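Local coordinates for uncharacterized protein (Burkholderia xenovorans, PDB 5KAK) that is of unknown function but belongs to the NipSnap family, whose domain is probably related to dimeric alpha-beta barrels, at residues Ile35-Ile46 and Pro114-Arg125. Residues are numbered along the deposited sequence; the frame is centred on the assembly and turned at random. Where two conformers were deposited one is given.
Sequences IAIQRPVLGRLI and PPLWQPEDEHAR
Glu-122 OE1 accepts from Trp-117 NE1, 2.8 Å away, and from a water that itself accepts from Arg-39 NE. That water ties the carboxylate to helix 23-42. With CG anti to the backbone N (chi1 -177°) and a bend at chi3, Arg-39, in the conformer given, lays its guanidinium flat on the indole, the planes 1° apart. Its CZ sits 3.6 Å from the centroid of the six-membered ring of Trp-117, a cation-pi stack, and CD adds a CH-pi contact over the same face. Asp-121 CB covers the opposite indole face, so that it and Arg-39 sandwich the ring, while CG1 of Ile-35 lies toward the rim of the guanidinium's other face. Arg-39 NH1 bonds to the carbonyl of Phe-109 of the second subunit. Arg-125 turns its guanidinium steeply to that of Arg-39 and receives Ile-35 CG2 and Arg-39 NH2 over one face. Its NH1 makes a salt bridge of 3.1 Å to Glu-122 OE2, which probably offsets the closeness of the two arginines; Arg-125 NH2 hydrogen-bonds to the backbone O of Glu-31. Beyond the helix end, Gly-43, with positive phi, offers its O to Trp-117 N at 3.0 Å. Leu-116 covers one face of the Arg-44 guanidinium with CD2, and Pro-114 O meets the edge through a weak bond from NE; Arg-44 NH2 forms a salt bridge with Glu-66. Pro-114 CG packs on Ile-46 CG1 at 3.7 Å. The C-terminal tail thus clasps the helix 23-42 to strand 45-51 connection beside a subunit interface, within an alpha+beta fold consistent with the dimeric alpha-beta barrel superfamily.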
loop_
_atom_site.group_PDB
_atom_site.type_symbol
_atom_site.label_atom_id
_atom_site.label_comp_id
_atom_site.label_asym_id
_atom_site.label_seq_id
_atom_site.Cartn_x
_atom_site.Cartn_y
_atom_site.Cartn_z
ATOM N N ILE E 35 26.609 16.652 -1.180
ATOM C CA ILE E 35 25.825 17.811 -1.594
ATOM C C ILE E 35 26.708 18.810 -2.331
ATOM O O ILE E 35 26.228 19.526 -3.220
ATOM C CB ILE E 35 25.095 18.441 -0.389
ATOM C CG1 ILE E 35 23.888 19.260 -0.860
ATOM C CG2 ILE E 35 26.041 19.301 0.448
ATOM C CD1 ILE E 35 22.795 18.423 -1.537
ATOM N N ALA E 36 28.007 18.846 -2.012
ATOM C CA ALA E 36 28.931 19.705 -2.744
ATOM C C ALA E 36 29.020 19.294 -4.203
ATOM O O ALA E 36 29.330 20.124 -5.064
ATOM C CB ALA E 36 30.318 19.658 -2.103
ATOM N N ILE E 37 28.779 18.017 -4.493
ATOM C CA ILE E 37 28.715 17.563 -5.876
ATOM C C ILE E 37 27.371 17.924 -6.492
ATOM O O ILE E 37 27.303 18.502 -7.583
ATOM C CB ILE E 37 28.950 16.046 -5.960
ATOM C CG1 ILE E 37 30.273 15.650 -5.330
ATOM C CG2 ILE E 37 28.901 15.578 -7.402
ATOM C CD1 ILE E 37 30.422 14.154 -5.192
ATOM N N GLN E 38 26.281 17.576 -5.795
ATOM C CA GLN E 38 24.974 17.532 -6.435
ATOM C C GLN E 38 24.312 18.901 -6.515
ATOM O O GLN E 38 23.738 19.245 -7.548
ATOM C CB GLN E 38 24.069 16.544 -5.692
ATOM C CG GLN E 38 22.697 16.348 -6.339
ATOM C CD GLN E 38 21.765 15.501 -5.491
ATOM O OE1 GLN E 38 21.823 15.541 -4.264
ATOM N NE2 GLN E 38 20.910 14.720 -6.142
ATOM N N ARG E 39 24.382 19.696 -5.452
ATOM C CA ARG E 39 23.650 20.959 -5.449
ATOM C C ARG E 39 24.094 21.932 -6.535
ATOM O O ARG E 39 23.214 22.552 -7.157
ATOM C CB ARG E 39 23.743 21.619 -4.067
ATOM C CG ARG E 39 22.929 22.909 -3.966
ATOM C CD ARG E 39 22.603 23.255 -2.528
ATOM N NE ARG E 39 23.721 22.970 -1.639
ATOM C CZ ARG E 39 23.676 23.102 -0.317
ATOM N NH1 ARG E 39 22.568 23.527 0.270
ATOM N NH2 ARG E 39 24.741 22.811 0.416
ATOM N N PRO E 40 25.386 22.123 -6.824
ATOM C CA PRO E 40 25.730 23.084 -7.885
ATOM C C PRO E 40 25.215 22.671 -9.252
ATOM O O PRO E 40 24.933 23.541 -10.085
ATOM C CB PRO E 40 27.265 23.116 -7.861
ATOM C CG PRO E 40 27.658 22.500 -6.549
ATOM C CD PRO E 40 26.590 21.512 -6.232
ATOM N N VAL E 41 25.108 21.371 -9.517
ATOM C CA VAL E 41 24.658 20.905 -10.824
ATOM C C VAL E 41 23.145 21.048 -10.952
ATOM O O VAL E 41 22.623 21.605 -11.935
ATOM C CB VAL E 41 25.113 19.450 -11.043
ATOM C CG1 VAL E 41 24.700 18.954 -12.411
ATOM C CG2 VAL E 41 26.639 19.334 -10.856
ATOM N N LEU E 42 22.415 20.559 -9.947
ATOM C CA LEU E 42 20.958 20.580 -10.036
ATOM C C LEU E 42 20.416 21.992 -9.846
ATOM O O LEU E 42 19.485 22.404 -10.548
ATOM C CB LEU E 42 20.357 19.604 -9.026
ATOM C CG LEU E 42 20.670 18.144 -9.366
ATOM C CD1 LEU E 42 19.823 17.147 -8.546
ATOM C CD2 LEU E 42 20.529 17.891 -10.874
ATOM N N GLY E 43 20.964 22.747 -8.903
ATOM C CA GLY E 43 20.687 24.170 -8.903
ATOM C C GLY E 43 19.898 24.722 -7.736
ATOM O O GLY E 43 20.339 25.673 -7.084
ATOM N N ARG E 44 18.722 24.143 -7.455
ATOM C CA ARG E 44 17.731 24.779 -6.584
ATOM C C ARG E 44 17.185 23.768 -5.579
ATOM O O ARG E 44 16.101 23.212 -5.765
ATOM C CB ARG E 44 16.619 25.406 -7.421
ATOM C CG ARG E 44 17.132 26.454 -8.421
ATOM C CD ARG E 44 15.988 26.997 -9.232
ATOM N NE ARG E 44 16.349 28.152 -10.043
ATOM C CZ ARG E 44 16.726 28.083 -11.310
ATOM N NH1 ARG E 44 16.812 26.904 -11.916
ATOM N NH2 ARG E 44 17.009 29.197 -11.973
ATOM N N LEU E 45 17.932 23.552 -4.499
ATOM C CA LEU E 45 17.437 22.730 -3.399
ATOM C C LEU E 45 16.389 23.503 -2.607
ATOM O O LEU E 45 16.672 24.580 -2.069
ATOM C CB LEU E 45 18.590 22.289 -2.492
ATOM C CG LEU E 45 18.209 21.386 -1.310
ATOM C CD1 LEU E 45 17.472 20.127 -1.779
ATOM C CD2 LEU E 45 19.462 21.029 -0.494
ATOM N N ILE E 46 15.173 22.958 -2.545
ATOM C CA ILE E 46 14.119 23.517 -1.705
ATOM C C ILE E 46 14.185 22.964 -0.284
ATOM O O ILE E 46 13.942 23.687 0.684
ATOM C CB ILE E 46 12.747 23.254 -2.359
ATOM C CG1 ILE E 46 12.633 24.051 -3.667
ATOM C CG2 ILE E 46 11.604 23.575 -1.393
ATOM C CD1 ILE E 46 11.531 23.584 -4.574
ATOM N N PRO E 114 13.962 28.798 -5.408
ATOM C CA PRO E 114 15.198 29.265 -4.800
ATOM C C PRO E 114 16.140 29.769 -5.878
ATOM O O PRO E 114 16.112 29.283 -7.022
ATOM C CB PRO E 114 15.752 28.007 -4.113
ATOM C CG PRO E 114 14.573 27.152 -3.876
ATOM C CD PRO E 114 13.667 27.400 -5.052
ATOM N N PRO E 115 16.961 30.759 -5.566
ATOM C CA PRO E 115 17.976 31.177 -6.536
ATOM C C PRO E 115 18.972 30.053 -6.764
ATOM O O PRO E 115 19.145 29.174 -5.917
ATOM C CB PRO E 115 18.632 32.390 -5.867
ATOM C CG PRO E 115 18.374 32.197 -4.406
ATOM C CD PRO E 115 17.040 31.524 -4.310
ATOM N N LEU E 116 19.601 30.069 -7.939
ATOM C CA LEU E 116 20.630 29.083 -8.251
ATOM C C LEU E 116 21.757 29.127 -7.225
ATOM O O LEU E 116 22.212 30.202 -6.825
ATOM C CB LEU E 116 21.197 29.322 -9.654
ATOM C CG LEU E 116 20.415 28.774 -10.854
ATOM C CD1 LEU E 116 21.057 29.222 -12.156
ATOM C CD2 LEU E 116 20.348 27.261 -10.795
ATOM N N TRP E 117 22.199 27.947 -6.792
ATOM C CA TRP E 117 23.320 27.843 -5.865
ATOM C C TRP E 117 24.592 28.326 -6.548
ATOM O O TRP E 117 24.865 27.954 -7.691
ATOM C CB TRP E 117 23.483 26.398 -5.402
ATOM C CG TRP E 117 24.533 26.160 -4.349
ATOM C CD1 TRP E 117 25.803 25.692 -4.542
ATOM C CD2 TRP E 117 24.384 26.342 -2.937
ATOM N NE1 TRP E 117 26.459 25.590 -3.334
ATOM C CE2 TRP E 117 25.603 25.974 -2.334
ATOM C CE3 TRP E 117 23.332 26.781 -2.122
ATOM C CZ2 TRP E 117 25.801 26.035 -0.959
ATOM C CZ3 TRP E 117 23.539 26.849 -0.754
ATOM C CH2 TRP E 117 24.763 26.479 -0.189
ATOM N N GLN E 118 25.367 29.153 -5.855
ATOM C CA GLN E 118 26.556 29.779 -6.411
ATOM C C GLN E 118 27.806 29.333 -5.661
ATOM O O GLN E 118 27.716 28.797 -4.551
ATOM C CB GLN E 118 26.438 31.310 -6.352
ATOM C CG GLN E 118 25.294 31.883 -7.171
ATOM C CD GLN E 118 25.505 31.750 -8.673
ATOM O OE1 GLN E 118 26.634 31.737 -9.159
ATOM N NE2 GLN E 118 24.407 31.657 -9.417
ATOM N N PRO E 119 28.995 29.516 -6.249
ATOM C CA PRO E 119 30.219 29.203 -5.494
ATOM C C PRO E 119 30.334 29.993 -4.202
ATOM O O PRO E 119 30.823 29.462 -3.198
ATOM C CB PRO E 119 31.333 29.551 -6.490
ATOM C CG PRO E 119 30.714 29.329 -7.816
ATOM C CD PRO E 119 29.281 29.778 -7.670
ATOM N N GLU E 120 29.880 31.252 -4.200
ATOM C CA GLU E 120 29.870 32.040 -2.972
ATOM C C GLU E 120 29.072 31.351 -1.872
ATOM O O GLU E 120 29.355 31.545 -0.682
ATOM C CB GLU E 120 29.300 33.433 -3.252
ATOM N N ASP E 121 28.080 30.543 -2.243
ATOM C CA ASP E 121 27.348 29.765 -1.252
ATOM C C ASP E 121 28.176 28.586 -0.754
ATOM O O ASP E 121 28.200 28.304 0.450
ATOM C CB ASP E 121 26.026 29.278 -1.849
ATOM C CG ASP E 121 25.193 30.407 -2.419
ATOM O OD1 ASP E 121 24.950 31.387 -1.684
ATOM O OD2 ASP E 121 24.789 30.316 -3.600
ATOM N N GLU E 122 28.864 27.895 -1.667
ATOM C CA GLU E 122 29.629 26.712 -1.285
ATOM C C GLU E 122 30.782 27.068 -0.353
ATOM O O GLU E 122 31.104 26.306 0.566
ATOM C CB GLU E 122 30.158 26.005 -2.536
ATOM C CG GLU E 122 30.710 24.609 -2.284
ATOM C CD GLU E 122 29.615 23.626 -1.914
ATOM O OE1 GLU E 122 28.477 23.821 -2.385
ATOM O OE2 GLU E 122 29.884 22.677 -1.146
ATOM N N HIS E 123 31.408 28.227 -0.569
ATOM C CA HIS E 123 32.637 28.550 0.150
ATOM C C HIS E 123 32.374 28.846 1.622
ATOM O O HIS E 123 33.199 28.517 2.483
ATOM C CB HIS E 123 33.337 29.734 -0.518
ATOM C CG HIS E 123 33.792 29.455 -1.917
ATOM N ND1 HIS E 123 33.737 28.197 -2.480
ATOM C CD2 HIS E 123 34.309 30.269 -2.867
ATOM C CE1 HIS E 123 34.201 28.250 -3.716
ATOM N NE2 HIS E 123 34.556 29.496 -3.974
ATOM N N ALA E 124 31.238 29.468 1.935
ATOM C CA ALA E 124 30.930 29.869 3.301
ATOM C C ALA E 124 29.969 28.910 3.995
ATOM O O ALA E 124 29.355 29.284 5.000
ATOM C CB ALA E 124 30.365 31.290 3.317
ATOM N N ARG E 125 29.830 27.689 3.483
ATOM C CA ARG E 125 28.934 26.690 4.066
ATOM C C ARG E 125 29.189 26.471 5.555
ATOM O O ARG E 125 30.313 26.622 6.031
ATOM C CB ARG E 125 29.062 25.352 3.329
ATOM C CG ARG E 125 28.228 25.245 2.067
ATOM C CD ARG E 125 28.300 23.841 1.476
ATOM N NE ARG E 125 27.813 22.820 2.401
ATOM C CZ ARG E 125 28.061 21.521 2.269
ATOM N NH1 ARG E 125 28.792 21.088 1.252
ATOM N NH2 ARG E 125 27.584 20.654 3.158
HETATM O O HOH W 1 26.259 22.120 -1.762
HETATM O O HOH W 2 29.369 18.313 0.757
HETATM O O HOH W 3 23.736 26.033 -9.467
#